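Long-range contacts in anthranilate synthase component I (Streptococcus pneumoniae serotype 4, PDB 5KCK), which belongs to the anthranilate synthase family and folds into large, mainly antiparallel beta sheets flanked by helices: residues E51-N56 with D120-V125; L182-H187 with Q417-Q422; E198-L203 with A425-D430. All coordinates share one frame; numbering follows the deposited sequence.

Interaction 1 (E51-N56 with D120-V125); sequences EIKFEN and DMHFFV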
ATOM      1  N   GLU A  51      32.636  10.640  -0.815  1.00 23.66           N
ATOM      2  CA  GLU A  51      32.302  10.701   0.599  1.00 21.80           C
ATOM      3  C   GLU A  51      32.675  12.086   1.107  1.00 23.01           C
ATOM      4  O   GLU A  51      33.813  12.532   0.922  1.00 23.62           O
ATOM      5  CB  GLU A  51      33.065   9.635   1.389  1.00 28.80           C
ATOM      6  CG  GLU A  51      32.856   9.701   2.881  1.00 36.68           C
ATOM      7  CD  GLU A  51      33.792   8.776   3.644  1.00 46.37           C
ATOM      8  OE1 GLU A  51      35.017   9.029   3.649  1.00 47.42           O
ATOM      9  OE2 GLU A  51      33.298   7.796   4.237  1.00 44.81           O
ATOM     10  N   ILE A  52      31.728  12.768   1.733  1.00 20.04           N
ATOM     11  CA  ILE A  52      31.977  14.086   2.304  1.00 26.25           C
ATOM     12  C   ILE A  52      31.696  14.007   3.792  1.00 27.81           C
ATOM     13  O   ILE A  52      30.599  13.610   4.205  1.00 27.61           O
ATOM     14  CB  ILE A  52      31.132  15.175   1.635  1.00 25.37           C
ATOM     15  CG1 ILE A  52      31.448  15.204   0.142  1.00 23.03           C
ATOM     16  CG2 ILE A  52      31.405  16.528   2.294  1.00 23.11           C
ATOM     17  CD1 ILE A  52      30.697  16.229  -0.620  1.00 31.72           C
ATOM     18  N   LYS A  53      32.683  14.379   4.595  1.00 25.90           N
ATOM     19  CA  LYS A  53      32.624  14.128   6.023  1.00 32.28           C
ATOM     20  C   LYS A  53      33.279  15.284   6.764  1.00 29.06           C
ATOM     21  O   LYS A  53      34.264  15.857   6.289  1.00 30.32           O
ATOM     22  CB  LYS A  53      33.298  12.776   6.342  1.00 30.28           C
ATOM     23  CG  LYS A  53      34.091  12.717   7.619  1.00 44.36           C
ATOM     24  CD  LYS A  53      35.158  11.633   7.556  1.00 52.72           C
ATOM     25  CE  LYS A  53      34.563  10.238   7.520  1.00 57.79           C
ATOM     26  NZ  LYS A  53      35.640   9.194   7.544  1.00 61.16           N
ATOM     27  N   PHE A  54      32.705  15.636   7.914  1.00 28.17           N
ATOM     28  CA  PHE A  54      33.254  16.639   8.824  1.00 22.84           C
ATOM     29  C   PHE A  54      33.460  15.978  10.179  1.00 29.65           C
ATOM     30  O   PHE A  54      32.494  15.533  10.814  1.00 27.25           O
ATOM     31  CB  PHE A  54      32.313  17.842   8.955  1.00 22.66           C
ATOM     32  CG  PHE A  54      32.939  19.046   9.617  1.00 30.41           C
ATOM     33  CD1 PHE A  54      33.959  19.746   8.996  1.00 24.77           C
ATOM     34  CD2 PHE A  54      32.483  19.496  10.843  1.00 30.80           C
ATOM     35  CE1 PHE A  54      34.529  20.860   9.595  1.00 30.97           C
ATOM     36  CE2 PHE A  54      33.049  20.607  11.448  1.00 29.89           C
ATOM     37  CZ  PHE A  54      34.071  21.293  10.820  1.00 30.38           C
ATOM     38  N   GLU A  55      34.711  15.886  10.612  1.00 25.08           N
ATOM     39  CA  GLU A  55      34.971  15.349  11.936  1.00 31.61           C
ATOM     40  C   GLU A  55      36.214  16.011  12.508  1.00 34.00           C
ATOM     41  O   GLU A  55      37.131  16.386  11.771  1.00 36.52           O
ATOM     42  CB  GLU A  55      35.106  13.820  11.919  1.00 39.18           C
ATOM     43  CG  GLU A  55      36.342  13.258  11.254  1.00 45.79           C
ATOM     44  CD  GLU A  55      36.299  11.739  11.170  1.00 59.77           C
ATOM     45  OE1 GLU A  55      35.488  11.121  11.891  1.00 64.46           O
ATOM     46  OE2 GLU A  55      37.066  11.160  10.376  1.00 68.70           O
ATOM     47  N   ASN A  56      36.207  16.185  13.830  1.00 30.00           N
ATOM     48  CA  ASN A  56      37.329  16.775  14.556  1.00 36.87           C
ATOM     49  C   ASN A  56      37.718  18.127  13.965  1.00 35.65           C
ATOM     50  O   ASN A  56      38.895  18.475  13.871  1.00 42.32           O
ATOM     51  CB  ASN A  56      38.525  15.821  14.583  1.00 46.64           C
ATOM     52  CG  ASN A  56      38.189  14.473  15.212  1.00 49.45           C
ATOM     53  OD1 ASN A  56      37.467  14.403  16.209  1.00 45.67           O
ATOM     54  ND2 ASN A  56      38.714  13.396  14.630  1.00 49.38           N
ATOM     55  N   ASP A 120      30.659  14.613  12.780  1.00 23.90           N
ATOM     56  CA  ASP A 120      29.596  15.595  12.917  1.00 28.22           C
ATOM     57  C   ASP A 120      28.747  15.699  11.661  1.00 35.32           C
ATOM     58  O   ASP A 120      27.588  16.117  11.745  1.00 36.52           O
ATOM     59  CB  ASP A 120      30.202  16.936  13.303  1.00 33.40           C
ATOM     60  CG  ASP A 120      30.891  16.872  14.652  1.00 41.23           C
ATOM     61  OD1 ASP A 120      30.177  16.852  15.672  1.00 43.86           O
ATOM     62  OD2 ASP A 120      32.137  16.799  14.698  1.00 49.95           O
HETATM   63  N   MSE A 121      29.282  15.290  10.516  1.00 32.98           N
HETATM   64  CA  MSE A 121      28.546  15.251   9.264  1.00 23.80           C
HETATM   65  C   MSE A 121      29.138  14.149   8.407  1.00 24.32           C
HETATM   66  O   MSE A 121      30.360  13.986   8.362  1.00 24.80           O
HETATM   67  CB  MSE A 121      28.620  16.597   8.534  1.00 19.91           C
HETATM   68  CG  MSE A 121      27.884  16.624   7.225  1.00 32.37           C
HETATM   69 SE   MSE A 121      28.122  18.308   6.261  0.71 35.49          SE
HETATM   70  CE  MSE A 121      29.840  17.923   5.420  1.00 30.91           C
ATOM     71  N   HIS A 122      28.277  13.397   7.730  1.00 19.99           N
ATOM     72  CA  HIS A 122      28.722  12.314   6.864  1.00 21.85           C
ATOM     73  C   HIS A 122      27.701  12.133   5.749  1.00 27.12           C
ATOM     74  O   HIS A 122      26.542  11.787   6.010  1.00 22.21           O
ATOM     75  CB  HIS A 122      28.895  11.021   7.658  1.00 20.46           C
ATOM     76  CG  HIS A 122      29.889  10.071   7.063  1.00 31.24           C
ATOM     77  ND1 HIS A 122      30.448   9.035   7.782  1.00 29.58           N
ATOM     78  CD2 HIS A 122      30.423   9.998   5.820  1.00 30.14           C
ATOM     79  CE1 HIS A 122      31.287   8.370   7.007  1.00 31.38           C
ATOM     80  NE2 HIS A 122      31.288   8.932   5.811  1.00 27.83           N
ATOM     81  N   PHE A 123      28.126  12.372   4.512  1.00 22.34           N
ATOM     82  CA  PHE A 123      27.288  12.148   3.345  1.00 22.14           C
ATOM     83  C   PHE A 123      28.032  11.295   2.333  1.00 26.99           C
ATOM     84  O   PHE A 123      29.247  11.436   2.158  1.00 18.35           O
ATOM     85  CB  PHE A 123      26.870  13.475   2.674  1.00 17.71           C
ATOM     86  CG  PHE A 123      25.794  14.214   3.411  1.00 25.81           C
ATOM     87  CD1 PHE A 123      24.458  13.896   3.212  1.00 24.74           C
ATOM     88  CD2 PHE A 123      26.116  15.233   4.301  1.00 27.28           C
ATOM     89  CE1 PHE A 123      23.458  14.579   3.890  1.00 27.40           C
ATOM     90  CE2 PHE A 123      25.124  15.923   4.984  1.00 23.97           C
ATOM     91  CZ  PHE A 123      23.792  15.594   4.782  1.00 17.49           C
ATOM     92  N   PHE A 124      27.296  10.422   1.663  1.00 20.70           N
ATOM     93  CA  PHE A 124      27.769   9.811   0.431  1.00 24.14           C
ATOM     94  C   PHE A 124      27.065  10.477  -0.752  1.00 26.24           C
ATOM     95  O   PHE A 124      25.890  10.850  -0.668  1.00 21.13           O
ATOM     96  CB  PHE A 124      27.506   8.301   0.418  1.00 18.49           C
ATOM     97  CG  PHE A 124      28.353   7.503   1.375  1.00 22.79           C
ATOM     98  CD1 PHE A 124      29.727   7.416   1.211  1.00 26.16           C
ATOM     99  CD2 PHE A 124      27.763   6.782   2.399  1.00 25.64           C
ATOM    100  CE1 PHE A 124      30.508   6.656   2.079  1.00 24.00           C
ATOM    101  CE2 PHE A 124      28.533   6.013   3.262  1.00 31.85           C
ATOM    102  CZ  PHE A 124      29.907   5.956   3.107  1.00 28.22           C
ATOM    103  N   VAL A 125      27.783  10.606  -1.865  1.00 20.45           N
ATOM    104  CA  VAL A 125      27.292  11.318  -3.045  1.00 26.11           C
ATOM    105  C   VAL A 125      27.120  10.316  -4.180  1.00 22.13           C
ATOM    106  O   VAL A 125      28.092   9.684  -4.605  1.00 26.10           O
ATOM    107  CB  VAL A 125      28.244  12.455  -3.444  1.00 22.50           C
ATOM    108  CG1 VAL A 125      27.665  13.241  -4.597  1.00 19.23           C
ATOM    109  CG2 VAL A 125      28.521  13.351  -2.241  1.00 18.98           C
TER

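Interaction 2 (L182-H187 with Q417-Q422); sequences LDFKPH and QRAYVQ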
ATOM      1  N   LEU A 182      17.829  -6.969  22.584  1.00 48.03           N
ATOM      2  CA  LEU A 182      18.990  -6.371  23.224  1.00 45.88           C
ATOM      3  C   LEU A 182      18.709  -6.025  24.681  1.00 49.11           C
ATOM      4  O   LEU A 182      17.588  -5.667  25.057  1.00 46.79           O
ATOM      5  CB  LEU A 182      19.412  -5.112  22.470  1.00 51.08           C
ATOM      6  CG  LEU A 182      19.793  -5.320  21.008  1.00 47.35           C
ATOM      7  CD1 LEU A 182      19.512  -4.058  20.206  1.00 51.93           C
ATOM      8  CD2 LEU A 182      21.251  -5.696  20.916  1.00 39.79           C
ATOM      9  N   ASP A 183      19.746  -6.130  25.505  1.00 50.91           N
ATOM     10  CA  ASP A 183      19.678  -5.732  26.908  1.00 51.21           C
ATOM     11  C   ASP A 183      20.299  -4.344  27.031  1.00 46.40           C
ATOM     12  O   ASP A 183      21.517  -4.205  27.170  1.00 43.01           O
ATOM     13  CB  ASP A 183      20.378  -6.746  27.803  1.00 48.36           C
ATOM     14  CG  ASP A 183      20.247  -6.402  29.280  1.00 59.34           C
ATOM     15  OD1 ASP A 183      19.401  -5.543  29.616  1.00 52.16           O
ATOM     16  OD2 ASP A 183      20.978  -6.997  30.107  1.00 71.09           O
ATOM     17  N   PHE A 184      19.453  -3.317  26.993  1.00 44.30           N
ATOM     18  CA  PHE A 184      19.920  -1.938  27.015  1.00 42.44           C
ATOM     19  C   PHE A 184      20.245  -1.494  28.435  1.00 49.57           C
ATOM     20  O   PHE A 184      19.469  -1.731  29.364  1.00 62.44           O
ATOM     21  CB  PHE A 184      18.869  -1.017  26.402  1.00 41.50           C
ATOM     22  CG  PHE A 184      18.874  -1.012  24.903  1.00 37.98           C
ATOM     23  CD1 PHE A 184      19.740  -0.187  24.206  1.00 37.58           C
ATOM     24  CD2 PHE A 184      18.022  -1.835  24.191  1.00 45.37           C
ATOM     25  CE1 PHE A 184      19.751  -0.175  22.816  1.00 36.29           C
ATOM     26  CE2 PHE A 184      18.031  -1.833  22.802  1.00 47.25           C
ATOM     27  CZ  PHE A 184      18.896  -1.000  22.116  1.00 44.77           C
ATOM     28  N   LYS A 185      21.400  -0.847  28.600  1.00 38.99           N
ATOM     29  CA  LYS A 185      21.804  -0.336  29.897  1.00 42.83           C
ATOM     30  C   LYS A 185      21.858   1.187  29.866  1.00 39.96           C
ATOM     31  O   LYS A 185      22.280   1.769  28.862  1.00 38.51           O
ATOM     32  CB  LYS A 185      23.177  -0.884  30.305  1.00 48.34           C
ATOM     33  CG  LYS A 185      23.333  -2.403  30.160  1.00 48.05           C
ATOM     34  CD  LYS A 185      22.603  -3.163  31.251  1.00 51.38           C
ATOM     35  CE  LYS A 185      22.961  -4.644  31.229  1.00 58.22           C
ATOM     36  NZ  LYS A 185      22.430  -5.369  32.424  1.00 69.50           N
ATOM     37  N   PRO A 186      21.445   1.858  30.939  1.00 39.07           N
ATOM     38  CA  PRO A 186      21.452   3.325  30.932  1.00 39.58           C
ATOM     39  C   PRO A 186      22.869   3.871  30.994  1.00 46.20           C
ATOM     40  O   PRO A 186      23.784   3.234  31.519  1.00 49.19           O
ATOM     41  CB  PRO A 186      20.663   3.688  32.192  1.00 38.73           C
ATOM     42  CG  PRO A 186      20.904   2.529  33.122  1.00 42.09           C
ATOM     43  CD  PRO A 186      20.994   1.304  32.230  1.00 36.32           C
ATOM     44  N   HIS A 187      23.054   5.066  30.438  1.00 37.94           N
ATOM     45  CA  HIS A 187      24.362   5.695  30.507  1.00 37.53           C
ATOM     46  C   HIS A 187      24.515   6.621  31.703  1.00 46.37           C
ATOM     47  O   HIS A 187      25.643   7.003  32.030  1.00 52.15           O
ATOM     48  CB  HIS A 187      24.656   6.459  29.214  1.00 31.42           C
ATOM     49  CG  HIS A 187      25.090   5.572  28.091  1.00 38.35           C
ATOM     50  ND1 HIS A 187      25.932   5.997  27.087  1.00 36.14           N
ATOM     51  CD2 HIS A 187      24.804   4.276  27.819  1.00 38.76           C
ATOM     52  CE1 HIS A 187      26.146   5.004  26.243  1.00 36.41           C
ATOM     53  NE2 HIS A 187      25.472   3.947  26.664  1.00 38.82           N
ATOM     54  N   GLN A 417      30.482  -2.118  18.261  1.00 32.96           N
ATOM     55  CA  GLN A 417      29.809  -3.366  18.624  1.00 34.83           C
ATOM     56  C   GLN A 417      28.686  -3.146  19.637  1.00 36.09           C
ATOM     57  O   GLN A 417      28.298  -4.073  20.354  1.00 38.75           O
ATOM     58  CB  GLN A 417      30.817  -4.398  19.146  1.00 36.99           C
ATOM     59  CG  GLN A 417      32.048  -4.562  18.261  1.00 47.81           C
ATOM     60  CD  GLN A 417      31.837  -5.572  17.152  1.00 65.33           C
ATOM     61  OE1 GLN A 417      31.838  -5.227  15.966  1.00 67.38           O
ATOM     62  NE2 GLN A 417      31.667  -6.835  17.531  1.00 69.02           N
ATOM     63  N   ARG A 418      28.151  -1.929  19.705  1.00 28.73           N
ATOM     64  CA  ARG A 418      27.037  -1.601  20.580  1.00 28.37           C
ATOM     65  C   ARG A 418      25.920  -0.959  19.765  1.00 31.18           C
ATOM     66  O   ARG A 418      26.127  -0.509  18.637  1.00 27.60           O
ATOM     67  CB  ARG A 418      27.468  -0.657  21.713  1.00 28.70           C
ATOM     68  CG  ARG A 418      28.424  -1.287  22.702  1.00 33.76           C
ATOM     69  CD  ARG A 418      28.708  -0.367  23.889  1.00 37.24           C
ATOM     70  NE  ARG A 418      27.583  -0.269  24.817  1.00 30.84           N
ATOM     71  CZ  ARG A 418      27.242  -1.220  25.678  1.00 34.80           C
ATOM     72  NH1 ARG A 418      27.935  -2.352  25.719  1.00 32.97           N
ATOM     73  NH2 ARG A 418      26.207  -1.044  26.491  1.00 34.11           N
ATOM     74  N   ALA A 419      24.724  -0.929  20.347  1.00 30.79           N
ATOM     75  CA  ALA A 419      23.567  -0.276  19.748  1.00 30.51           C
ATOM     76  C   ALA A 419      23.122   0.841  20.678  1.00 27.98           C
ATOM     77  O   ALA A 419      22.817   0.587  21.848  1.00 32.35           O
ATOM     78  CB  ALA A 419      22.433  -1.276  19.517  1.00 26.02           C
ATOM     79  N   TYR A 420      23.077   2.067  20.167  1.00 24.53           N
ATOM     80  CA  TYR A 420      22.777   3.238  20.985  1.00 25.00           C
ATOM     81  C   TYR A 420      21.416   3.805  20.614  1.00 29.09           C
ATOM     82  O   TYR A 420      21.140   4.058  19.435  1.00 28.39           O
ATOM     83  CB  TYR A 420      23.839   4.326  20.819  1.00 24.17           C
ATOM     84  CG  TYR A 420      25.265   3.882  21.070  1.00 25.27           C
ATOM     85  CD1 TYR A 420      26.051   3.369  20.042  1.00 24.96           C
ATOM     86  CD2 TYR A 420      25.836   4.002  22.333  1.00 26.14           C
ATOM     87  CE1 TYR A 420      27.360   2.981  20.274  1.00 31.46           C
ATOM     88  CE2 TYR A 420      27.134   3.623  22.571  1.00 27.12           C
ATOM     89  CZ  TYR A 420      27.896   3.114  21.545  1.00 31.95           C
ATOM     90  OH  TYR A 420      29.195   2.732  21.799  1.00 37.49           O
ATOM     91  N   VAL A 421      20.577   4.029  21.621  1.00 24.18           N
ATOM     92  CA  VAL A 421      19.334   4.766  21.432  1.00 28.40           C
ATOM     93  C   VAL A 421      19.288   5.897  22.447  1.00 30.48           C
ATOM     94  O   VAL A 421      19.946   5.853  23.489  1.00 33.87           O
ATOM     95  CB  VAL A 421      18.094   3.861  21.568  1.00 30.72           C
ATOM     96  CG1 VAL A 421      18.065   2.853  20.437  1.00 24.44           C
ATOM     97  CG2 VAL A 421      18.114   3.155  22.913  1.00 25.60           C
ATOM     98  N   GLN A 422      18.483   6.914  22.136  1.00 23.53           N
ATOM     99  CA  GLN A 422      18.458   8.129  22.933  1.00 25.28           C
ATOM    100  C   GLN A 422      17.105   8.809  22.765  1.00 29.88           C
ATOM    101  O   GLN A 422      16.533   8.793  21.673  1.00 32.41           O
ATOM    102  CB  GLN A 422      19.599   9.072  22.513  1.00 23.35           C
ATOM    103  CG  GLN A 422      19.763  10.309  23.377  1.00 26.84           C
ATOM    104  CD  GLN A 422      21.171  10.885  23.305  1.00 31.68           C
ATOM    105  OE1 GLN A 422      22.020  10.373  22.584  1.00 23.62           O
ATOM    106  NE2 GLN A 422      21.421  11.951  24.060  1.00 24.78           N
TER

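Interaction 3 (E198-L203 with A425-D430); sequences ETARDL and AGIVYD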
ATOM      1  N   GLU A 198      15.743  18.515  37.685  1.00 41.57           N
ATOM      2  CA  GLU A 198      15.529  19.475  38.765  1.00 51.59           C
ATOM      3  C   GLU A 198      16.294  20.769  38.513  1.00 43.31           C
ATOM      4  O   GLU A 198      15.755  21.867  38.688  1.00 48.68           O
ATOM      5  CB  GLU A 198      15.941  18.850  40.102  1.00 57.43           C
ATOM      6  CG  GLU A 198      16.078  19.848  41.248  1.00 80.05           C
ATOM      7  CD  GLU A 198      17.526  20.083  41.675  1.00 88.67           C
ATOM      8  OE1 GLU A 198      18.398  19.251  41.336  1.00 88.51           O
ATOM      9  OE2 GLU A 198      17.790  21.102  42.353  1.00 87.17           O
ATOM     10  N   THR A 199      17.561  20.652  38.110  1.00 48.14           N
ATOM     11  CA  THR A 199      18.378  21.828  37.834  1.00 46.67           C
ATOM     12  C   THR A 199      17.766  22.668  36.719  1.00 44.18           C
ATOM     13  O   THR A 199      17.640  23.893  36.841  1.00 42.28           O
ATOM     14  CB  THR A 199      19.797  21.388  37.468  1.00 46.67           C
ATOM     15  OG1 THR A 199      20.336  20.593  38.530  1.00 51.76           O
ATOM     16  CG2 THR A 199      20.696  22.583  37.236  1.00 42.13           C
ATOM     17  N   ALA A 200      17.366  22.016  35.623  1.00 39.84           N
ATOM     18  CA  ALA A 200      16.728  22.726  34.522  1.00 39.39           C
ATOM     19  C   ALA A 200      15.395  23.323  34.952  1.00 40.64           C
ATOM     20  O   ALA A 200      15.077  24.466  34.598  1.00 40.95           O
ATOM     21  CB  ALA A 200      16.537  21.789  33.327  1.00 37.06           C
ATOM     22  N   ARG A 201      14.604  22.570  35.722  1.00 40.75           N
ATOM     23  CA  ARG A 201      13.333  23.098  36.210  1.00 43.35           C
ATOM     24  C   ARG A 201      13.548  24.382  37.003  1.00 48.62           C
ATOM     25  O   ARG A 201      12.850  25.377  36.791  1.00 44.18           O
ATOM     26  CB  ARG A 201      12.610  22.056  37.065  1.00 44.06           C
ATOM     27  CG  ARG A 201      11.150  22.402  37.330  1.00 46.65           C
ATOM     28  CD  ARG A 201      10.550  21.592  38.464  1.00 52.24           C
ATOM     29  NE  ARG A 201      11.168  21.925  39.740  1.00 66.96           N
ATOM     30  CZ  ARG A 201      11.846  21.065  40.494  1.00 72.34           C
ATOM     31  NH1 ARG A 201      11.984  19.803  40.111  1.00 77.03           N
ATOM     32  NH2 ARG A 201      12.380  21.470  41.639  1.00 69.97           N
ATOM     33  N   ASP A 202      14.536  24.383  37.902  1.00 44.51           N
ATOM     34  CA  ASP A 202      14.787  25.560  38.726  1.00 51.40           C
ATOM     35  C   ASP A 202      15.213  26.752  37.881  1.00 48.69           C
ATOM     36  O   ASP A 202      14.815  27.888  38.166  1.00 49.22           O
ATOM     37  CB  ASP A 202      15.847  25.253  39.782  1.00 54.22           C
ATOM     38  CG  ASP A 202      15.322  24.365  40.888  1.00 62.53           C
ATOM     39  OD1 ASP A 202      14.087  24.181  40.963  1.00 59.28           O
ATOM     40  OD2 ASP A 202      16.143  23.862  41.688  1.00 70.41           O
ATOM     41  N   LEU A 203      16.036  26.518  36.853  1.00 45.71           N
ATOM     42  CA  LEU A 203      16.420  27.608  35.958  1.00 43.61           C
ATOM     43  C   LEU A 203      15.198  28.220  35.294  1.00 46.65           C
ATOM     44  O   LEU A 203      15.073  29.447  35.216  1.00 48.97           O
ATOM     45  CB  LEU A 203      17.395  27.107  34.898  1.00 41.83           C
ATOM     46  CG  LEU A 203      18.804  26.751  35.361  1.00 42.04           C
ATOM     47  CD1 LEU A 203      19.507  25.931  34.293  1.00 40.21           C
ATOM     48  CD2 LEU A 203      19.574  28.018  35.665  1.00 43.30           C
ATOM     49  N   ALA A 425      13.130  14.728  26.782  1.00 37.71           N
ATOM     50  CA  ALA A 425      11.862  15.173  27.335  1.00 38.65           C
ATOM     51  C   ALA A 425      11.903  16.681  27.512  1.00 37.77           C
ATOM     52  O   ALA A 425      12.912  17.233  27.955  1.00 34.41           O
ATOM     53  CB  ALA A 425      11.553  14.490  28.665  1.00 31.68           C
ATOM     54  N   GLY A 426      10.811  17.338  27.145  1.00 39.81           N
ATOM     55  CA  GLY A 426      10.713  18.769  27.324  1.00 35.19           C
ATOM     56  C   GLY A 426      10.453  19.129  28.771  1.00 43.43           C
ATOM     57  O   GLY A 426       9.361  18.883  29.297  1.00 41.68           O
ATOM     58  N   ILE A 427      11.454  19.705  29.426  1.00 43.04           N
ATOM     59  CA  ILE A 427      11.307  20.130  30.813  1.00 46.02           C
ATOM     60  C   ILE A 427      10.672  21.511  30.838  1.00 47.44           C
ATOM     61  O   ILE A 427      11.098  22.420  30.111  1.00 36.35           O
ATOM     62  CB  ILE A 427      12.664  20.131  31.531  1.00 36.75           C
ATOM     63  CG1 ILE A 427      13.398  18.809  31.294  1.00 35.59           C
ATOM     64  CG2 ILE A 427      12.474  20.432  33.022  1.00 39.34           C
ATOM     65  CD1 ILE A 427      12.559  17.566  31.584  1.00 38.65           C
ATOM     66  N   VAL A 428       9.640  21.666  31.666  1.00 47.82           N
ATOM     67  CA  VAL A 428       8.971  22.947  31.850  1.00 46.46           C
ATOM     68  C   VAL A 428       8.893  23.245  33.340  1.00 51.09           C
ATOM     69  O   VAL A 428       9.460  22.517  34.163  1.00 47.45           O
ATOM     70  CB  VAL A 428       7.574  22.956  31.203  1.00 40.45           C
ATOM     71  CG1 VAL A 428       7.697  23.092  29.706  1.00 38.13           C
ATOM     72  CG2 VAL A 428       6.807  21.691  31.570  1.00 41.03           C
ATOM     73  N   TYR A 429       8.179  24.313  33.700  1.00 54.01           N
ATOM     74  CA  TYR A 429       8.251  24.812  35.068  1.00 55.41           C
ATOM     75  C   TYR A 429       7.604  23.857  36.068  1.00 61.39           C
ATOM     76  O   TYR A 429       8.026  23.808  37.228  1.00 65.73           O
ATOM     77  CB  TYR A 429       7.615  26.200  35.147  1.00 57.27           C
ATOM     78  CG  TYR A 429       6.104  26.217  35.111  1.00 55.06           C
ATOM     79  CD1 TYR A 429       5.417  26.273  33.907  1.00 51.87           C
ATOM     80  CD2 TYR A 429       5.363  26.197  36.290  1.00 61.11           C
ATOM     81  CE1 TYR A 429       4.035  26.300  33.874  1.00 59.38           C
ATOM     82  CE2 TYR A 429       3.983  26.220  36.267  1.00 65.17           C
ATOM     83  CZ  TYR A 429       3.323  26.274  35.058  1.00 66.17           C
ATOM     84  OH  TYR A 429       1.946  26.301  35.041  1.00 67.67           O
ATOM     85  N   ASP A 430       6.594  23.091  35.649  1.00 61.39           N
ATOM     86  CA  ASP A 430       5.912  22.149  36.531  1.00 62.71           C
ATOM     87  C   ASP A 430       6.239  20.693  36.193  1.00 60.46           C
ATOM     88  O   ASP A 430       5.401  19.808  36.380  1.00 61.91           O
ATOM     89  CB  ASP A 430       4.401  22.383  36.500  1.00 69.51           C
ATOM     90  CG  ASP A 430       3.806  22.240  35.106  1.00 74.11           C
ATOM     91  OD1 ASP A 430       4.551  22.387  34.111  1.00 67.89           O
ATOM     92  OD2 ASP A 430       2.581  21.993  35.011  1.00 78.15           O
TER

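Interaction 1 (E51-N56 with D120-V125)
His-122 and Glu-51 are joined by a side-chain hydrogen bond, NE2 of His-122 donating to OE2 of Glu-51 over 2.8 Å. Glu-51 has CG anti to the backbone N (chi1 175°) and an extended chain beyond it. The acceptor lies close to the imidazole plane, whereas the donor comes from above the carboxylate plane, and the two flat groups are turned 61° against each other. Lys-53 lays CE over one face of the same imidazole, offset toward the rim, in a CH-pi contact 4.1 Å from the ring centroid; its NZ forms long salt bridges with Glu-51 and Glu-55. ND1 of His-122 is bonded to the hydroxyl of Tyr-250, which with the NE2 bond fixes the ring's rotation.

Beneath these groups the strands run antiparallel. Ile-52 and Phe-123 exchange two nearly straight backbone bonds, and Phe-54 N donates to Met-121 O at 2.9 Å. Asp-120 and Met-121 both face Phe-54, a classic beta bulge: Phe-54 O accepts Met-121 N at 3.2 Å and, weakly, Asp-120 N.

On the other face, selenomethionine Met-121 brings CE to CG2 of Ile-52 (3.8 Å), while CD1 of Ile-52 reaches CG2 of Val-125 (4.0 Å). Leu-71, Leu-74 and Ile-78 of helix 70-78 cover this apolar face. On the Glu-51 and Lys-53 face Phe-247 stacks on His-122, and strands 58-61 and 92-97 flank the pair.

Interaction 2 (L182-H187 with Q417-Q422)
The rings of His-187 and Tyr-420 meet edge against edge: CE1 of His-187 lies near the plane of the phenol ring, 4.0 Å from CE2 of Tyr-420 and equally far from CD2. The two side chains cross at about a right angle. Both imidazole nitrogens are taken, ND1 by Glu-385 and NE2 by the hydroxyl oxygen of Ser-219, which is also bonded to Arg-418 NH2; the two bonds hold the ring's rotation, with its CE1 corner against the tyrosine. Phe-184, the other aromatic group, makes its closest contacts through CE1. This atom comes obliquely to Ala-419 O at 3.3 Å and to CG2 of Val-421 at 3.7 Å, with CD1 a little farther from the same methyl.

Strand 211-221 explains the spacing. It pairs antiparallel with both strand 185-186 and strand 418-427 and lies between them, so these two strands are next-but-one neighbours in one sheet. The segments touch without pairing directly, through side chains and the carbonyl oxygen of Ala-419; the nearest CA atoms, of Phe-184 and Ala-419, are 8.3 Å apart.

The apolar patch involves few atoms. Val-421 turns CG2 into the crowded position between its backbone N and carbonyl carbon, from where this methyl meets CE1 and CD1 of Phe-184, the two side chains crossing at about a right angle. Leu-182 adds CD1 against CB of Ala-419 at 4.1 Å. Met-412, on strand 411-415, touches Phe-184, Ala-419 and Val-421 alike.

Interaction 3 (E198-L203 with A425-D430)
Arg-201 meets Ile-427, Val-428 and Tyr-429 where helix 190-205 packs against the antiparallel sheet and strand 418-427 gives way to a loop. The side chain begins with CB 4.4 Å from CG2 of Ile-427, a loose apolar approach. The next atom, CG, stands anti to the backbone N (chi1 -166°) and comes up to two carbonyl oxygens of the loop, 3.4 Å from Tyr-429 O and 3.6 Å from Val-428 O. CD stays beside the first of these, at 3.6 Å from Tyr-429 O. These are carbon-oxygen contacts: it is the aliphatic part of the arginine that covers the loop carbonyls. At CD the chain bends (chi3 66°), placing NE off the extended line, and Tyr-429 O is left at the edge of the guanidinium, near its plane. NE has the like-charged Arg-205 NH2 close by. At the tip, Arg-201 NH2 forms a salt bridge with Asp-202 OD1 at 3.3 Å, within the same helix; that acid probably offsets some of the repulsion.

Two consecutive helix residues make the contact. Beside the arginine, Ala-200 sets CB 4.3 Å from CG2 of Ile-427. Both of these residues also touch Leu-214 of strand 211-221, while Leu-382 of helix 372-382 packs on Ala-200 and Glu-436 of helix 433-446 meets Ile-427. Past the strand, OD1 of Asp-430 sits over the centre of the Tyr-429 ring, 3.9 Å above its plane.

Interaction 1 closes within the N-terminal part of the chain before the other two open. It belongs to the long antiparallel sheet that also takes in strands 259-264 and 393-398, and its centre lies 24 Å from that of interaction 2 and 35 Å from that of interaction 3. Interactions 2 and 3, with centres 26 Å apart, both draw on strand 418-427, one near its start and the other at its end, and their partners, strand 185-186 and helix 190-205, follow each other in the chain. Their segments alternate in sequence, so the strand ties two successive elements from over 200 residues earlier to one sheet.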